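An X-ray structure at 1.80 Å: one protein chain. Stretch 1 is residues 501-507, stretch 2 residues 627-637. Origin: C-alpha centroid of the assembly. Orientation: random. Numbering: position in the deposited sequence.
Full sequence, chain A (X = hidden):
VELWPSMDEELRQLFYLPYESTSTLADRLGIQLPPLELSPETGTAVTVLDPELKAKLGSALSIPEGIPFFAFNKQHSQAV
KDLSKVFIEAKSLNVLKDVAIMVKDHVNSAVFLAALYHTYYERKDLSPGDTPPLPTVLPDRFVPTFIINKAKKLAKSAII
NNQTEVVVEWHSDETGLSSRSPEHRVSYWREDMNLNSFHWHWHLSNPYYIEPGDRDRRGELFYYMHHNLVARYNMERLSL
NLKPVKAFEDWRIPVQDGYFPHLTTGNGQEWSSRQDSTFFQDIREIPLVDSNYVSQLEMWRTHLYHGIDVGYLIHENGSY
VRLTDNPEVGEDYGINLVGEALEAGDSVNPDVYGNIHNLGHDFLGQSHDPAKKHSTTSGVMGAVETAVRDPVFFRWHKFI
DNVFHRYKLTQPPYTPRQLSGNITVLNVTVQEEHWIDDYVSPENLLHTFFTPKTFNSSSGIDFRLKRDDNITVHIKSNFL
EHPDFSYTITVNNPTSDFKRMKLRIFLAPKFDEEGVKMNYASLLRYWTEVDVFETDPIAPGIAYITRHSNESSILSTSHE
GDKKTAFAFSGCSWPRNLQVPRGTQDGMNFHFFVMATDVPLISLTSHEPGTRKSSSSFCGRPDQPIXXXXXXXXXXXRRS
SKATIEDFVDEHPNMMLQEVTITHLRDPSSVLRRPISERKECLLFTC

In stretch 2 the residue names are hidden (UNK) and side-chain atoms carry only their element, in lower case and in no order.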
# COMPACT_ATOMS: atom_id res chain seq x y z
N MET A 501 -26.70 -55.44 -2.27
CA MET A 501 -25.76 -54.43 -1.84
C MET A 501 -25.49 -53.39 -2.91
O MET A 501 -25.72 -53.63 -4.10
CB MET A 501 -24.47 -55.07 -1.38
CG MET A 501 -23.76 -55.77 -2.49
SD MET A 501 -22.13 -55.07 -2.61
CE MET A 501 -21.18 -56.57 -2.71
N LYS A 502 -25.02 -52.23 -2.47
CA LYS A 502 -24.54 -51.19 -3.38
C LYS A 502 -23.03 -51.06 -3.17
O LYS A 502 -22.56 -50.91 -2.05
CB LYS A 502 -25.26 -49.87 -3.10
CG LYS A 502 -24.60 -48.65 -3.75
CD LYS A 502 -25.59 -47.50 -3.91
CE LYS A 502 -26.35 -47.64 -5.21
NZ LYS A 502 -27.36 -46.56 -5.39
N LEU A 503 -22.27 -51.17 -4.26
CA LEU A 503 -20.83 -50.98 -4.19
C LEU A 503 -20.56 -49.49 -4.42
O LEU A 503 -21.16 -48.88 -5.31
CB LEU A 503 -20.12 -51.81 -5.24
CG LEU A 503 -19.97 -53.29 -4.85
CD1 LEU A 503 -19.46 -54.10 -6.03
CD2 LEU A 503 -19.02 -53.40 -3.67
N ARG A 504 -19.68 -48.91 -3.61
CA ARG A 504 -19.37 -47.49 -3.71
C ARG A 504 -17.88 -47.40 -3.82
O ARG A 504 -17.16 -47.79 -2.90
CB ARG A 504 -19.83 -46.78 -2.44
CG ARG A 504 -21.32 -46.94 -2.17
CD ARG A 504 -21.68 -46.35 -0.85
NE ARG A 504 -23.08 -46.58 -0.53
CZ ARG A 504 -24.08 -45.78 -0.90
NH1 ARG A 504 -23.84 -44.66 -1.58
NH2 ARG A 504 -25.32 -46.10 -0.56
N ILE A 505 -17.39 -46.90 -4.95
CA ILE A 505 -15.97 -46.94 -5.24
C ILE A 505 -15.47 -45.52 -5.54
O ILE A 505 -16.05 -44.84 -6.38
CB ILE A 505 -15.69 -47.84 -6.43
CG1 ILE A 505 -16.23 -49.25 -6.10
CG2 ILE A 505 -14.22 -47.87 -6.76
CD1 ILE A 505 -15.74 -50.35 -7.00
N PHE A 506 -14.43 -45.08 -4.83
CA PHE A 506 -13.93 -43.69 -4.97
C PHE A 506 -12.41 -43.68 -5.14
O PHE A 506 -11.73 -44.60 -4.68
CB PHE A 506 -14.34 -42.84 -3.76
CG PHE A 506 -15.81 -42.55 -3.68
CD1 PHE A 506 -16.68 -43.45 -3.07
CD2 PHE A 506 -16.33 -41.39 -4.22
CE1 PHE A 506 -18.05 -43.19 -3.01
CE2 PHE A 506 -17.69 -41.12 -4.16
CZ PHE A 506 -18.55 -42.01 -3.55
N LEU A 507 -11.90 -42.63 -5.78
CA LEU A 507 -10.48 -42.53 -6.10
C LEU A 507 -9.94 -41.23 -5.50
O LEU A 507 -10.66 -40.23 -5.47
CB LEU A 507 -10.29 -42.46 -7.63
CG LEU A 507 -8.88 -42.56 -8.22
CD1 LEU A 507 -8.40 -44.02 -8.24
CD2 LEU A 507 -8.83 -41.98 -9.63
N UNK A 627 -32.32 -42.46 -5.84
CA UNK A 627 -32.85 -43.69 -5.24
C UNK A 627 -32.32 -43.90 -3.81
O UNK A 627 -33.04 -44.26 -2.88
c UNK A 627 -31.30 -42.72 -6.87
c UNK A 627 -31.68 -44.09 -7.34
c UNK A 627 -32.29 -44.80 -6.15
N UNK A 628 -31.03 -43.63 -3.68
CA UNK A 628 -30.23 -43.85 -2.49
C UNK A 628 -30.50 -42.76 -1.44
O UNK A 628 -30.38 -41.57 -1.73
c UNK A 628 -28.77 -43.80 -2.96
o UNK A 628 -26.57 -43.84 -2.14
o UNK A 628 -28.18 -44.48 -0.77
c UNK A 628 -27.78 -44.06 -1.87
N UNK A 629 -30.88 -43.16 -0.21
CA UNK A 629 -31.13 -42.12 0.80
C UNK A 629 -29.84 -41.52 1.39
O UNK A 629 -29.92 -40.45 2.00
c UNK A 629 -31.90 -42.87 1.89
c UNK A 629 -31.15 -44.51 0.31
c UNK A 629 -31.40 -44.28 1.78
N UNK A 630 -28.69 -42.17 1.21
CA UNK A 630 -27.44 -41.68 1.79
C UNK A 630 -27.00 -40.40 1.08
O UNK A 630 -27.32 -40.20 -0.09
c UNK A 630 -26.29 -43.41 6.38
c UNK A 630 -26.67 -43.93 2.62
n UNK A 630 -27.31 -45.97 3.33
c UNK A 630 -26.61 -43.96 4.06
c UNK A 630 -26.24 -43.03 5.04
c UNK A 630 -26.35 -42.75 1.73
c UNK A 630 -27.01 -45.26 4.46
c UNK A 630 -27.07 -45.64 5.81
c UNK A 630 -26.71 -44.71 6.75
c UNK A 630 -27.10 -45.16 2.22
N UNK A 631 -26.28 -39.52 1.79
CA UNK A 631 -25.83 -38.30 1.09
C UNK A 631 -24.93 -38.65 -0.09
O UNK A 631 -24.24 -39.67 -0.05
c UNK A 631 -25.65 -37.98 3.46
c UNK A 631 -25.02 -37.57 2.17
c UNK A 631 -25.98 -39.47 3.24
N UNK A 632 -24.95 -37.84 -1.15
CA UNK A 632 -24.07 -38.11 -2.29
C UNK A 632 -22.61 -38.06 -1.86
O UNK A 632 -22.17 -37.10 -1.20
c UNK A 632 -27.81 -35.62 -4.97
s UNK A 632 -26.06 -35.88 -5.18
c UNK A 632 -25.77 -37.14 -3.93
c UNK A 632 -24.33 -37.09 -3.40
N UNK A 633 -21.85 -39.09 -2.23
CA UNK A 633 -20.46 -39.20 -1.86
C UNK A 633 -20.23 -39.93 -0.54
O UNK A 633 -19.08 -40.07 -0.11
N UNK A 634 -21.30 -40.41 0.08
CA UNK A 634 -21.22 -41.18 1.32
C UNK A 634 -20.30 -42.37 1.11
O UNK A 634 -20.32 -42.99 0.04
c UNK A 634 -22.71 -42.85 2.64
c UNK A 634 -22.87 -43.84 4.86
c UNK A 634 -22.63 -41.63 1.73
c UNK A 634 -22.78 -44.13 2.11
c UNK A 634 -22.93 -45.09 4.30
c UNK A 634 -22.89 -45.25 2.93
c UNK A 634 -22.77 -42.71 4.02
o UNK A 634 -23.03 -46.21 5.12
N UNK A 635 -19.47 -42.69 2.12
CA UNK A 635 -19.39 -42.04 3.43
C UNK A 635 -18.24 -41.02 3.51
O UNK A 635 -17.92 -40.56 4.61
c UNK A 635 -18.62 -43.89 2.05
c UNK A 635 -19.05 -43.22 4.34
c UNK A 635 -18.17 -44.08 3.49
N UNK A 636 -17.66 -40.67 2.38
CA UNK A 636 -16.40 -39.93 2.37
C UNK A 636 -16.57 -38.41 2.21
O UNK A 636 -15.76 -37.76 1.55
c UNK A 636 -15.16 -41.97 1.44
c UNK A 636 -15.48 -40.48 1.27
c UNK A 636 -14.30 -42.45 0.28
c UNK A 636 -14.47 -42.21 2.77
N UNK A 637 -17.64 -37.87 2.79
CA UNK A 637 -17.77 -36.41 2.88
C UNK A 637 -17.98 -35.95 4.31
O UNK A 637 -18.27 -34.78 4.55
o UNK A 637 -21.73 -36.51 3.30
c UNK A 637 -20.81 -37.28 2.92
c UNK A 637 -20.02 -36.91 1.68
c UNK A 637 -18.90 -35.89 1.97
o UNK A 637 -20.53 -38.36 3.51
O HOH W 1 -26.40 -44.14 -5.31
O HOH W 2 -21.46 -43.31 -2.36

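Position 627 has three side-chain carbons that close a ring onto its own backbone N, with no close contact to the strand. That closure makes it Pro-627, a compact ring tolerated at an exposed site.

At 628 there are two carbons, the second carrying two oxygens, and one oxygen reaches the guanidinium of Arg-504. This short carboxylate is Asp-628. Its OD2 lies 2.9 Å from Arg-504 NH1, near the plane of the guanidinium, and 3.0 Å from Arg-504 NH2; both are hydrogen bonds within a salt bridge. Asp-628 OD1 adds a weak bond from Arg-504 NH2 at 3.3 Å. A carboxylate suits a place beside two cationic side chains, for Lys-502 NZ is 4.3 Å from Asp-628 OD2, beyond salt-bridge range, and water 1 spans the gap, accepting from Lys-502 NZ (2.6 Å) and donating to Asp-628 OD2 (3.2 Å).

Position 629 again shows three carbons closed onto the backbone N and touches nothing on stretch 1. It is Pro-629, whose ring restrains the backbone next to the aspartate.

At 630, one carbon leads to fused five- and six-membered rings of eight carbons and one nitrogen, and a ring carbon nears Arg-504 NH2. This indole is Trp-630. Its CD1 comes 3.4 Å from Arg-504 NH2, so the bulky ring borders the salt bridge obliquely. Trp-630 N donates to Asp-628 OD1 (3.1 Å), which helps hold the carboxylate.

The ring closed by three carbons at 631, clear of the strand, identifies Pro-631. It opens a type II turn, its ring restraining phi (-61°) as the chain enters. Position 632 carries an unbranched chain of two carbons, a sulfur and a last carbon, hence Met-632; its CA-to-CB bond points away from the strand, and the apolar chain is buried.

No side-chain atom exists at 633, and its CA meets the Phe-506 ring, 3.8 Å from Phe-506 CZ. This is Gly-633: its phi/psi of 90/1 would jam a CB against the preceding carbonyl O.

Position 634 has one carbon and a six-carbon ring bearing an oxygen, and the ring approaches Arg-504 NE. It is Tyr-634, whose flat ring turns its edge to Arg-504: CD1 sits over one guanidinium face, 3.6 Å from Arg-504 NE, while the hydroxyl is satisfied elsewhere. Tyr-634 N closes the turn, 3.0 Å from Pro-631 O.

Three carbons close onto N at 635, giving Pro-635. The peptide bond before it is cis, a form proline tolerates far better than other residues.

Four carbons forked at the second, one branch end packing on Phe-506 CB, mark 636 as Leu-636; its CD1 lies 4.1 Å from Phe-506 CB, apolar against apolar. At 637, three carbons ending in two oxygens, out of the strand's reach, make Glu-637, buried but with both oxygens hydrogen-bonded elsewhere.

The contact works through alternate strand residues, Lys-502, Arg-504 and Phe-506, whose CA-to-CB bonds point toward the loop. Arg-504 is its centre, paired with Asp-628 and covered on one face by Tyr-634; water 2 links Arg-504 NH1 (2.8 Å) to Tyr-634 O (2.7 Å). Phe-506 adds an apolar end.

Stretch 2 (627-637) PDPWPMGYPLE
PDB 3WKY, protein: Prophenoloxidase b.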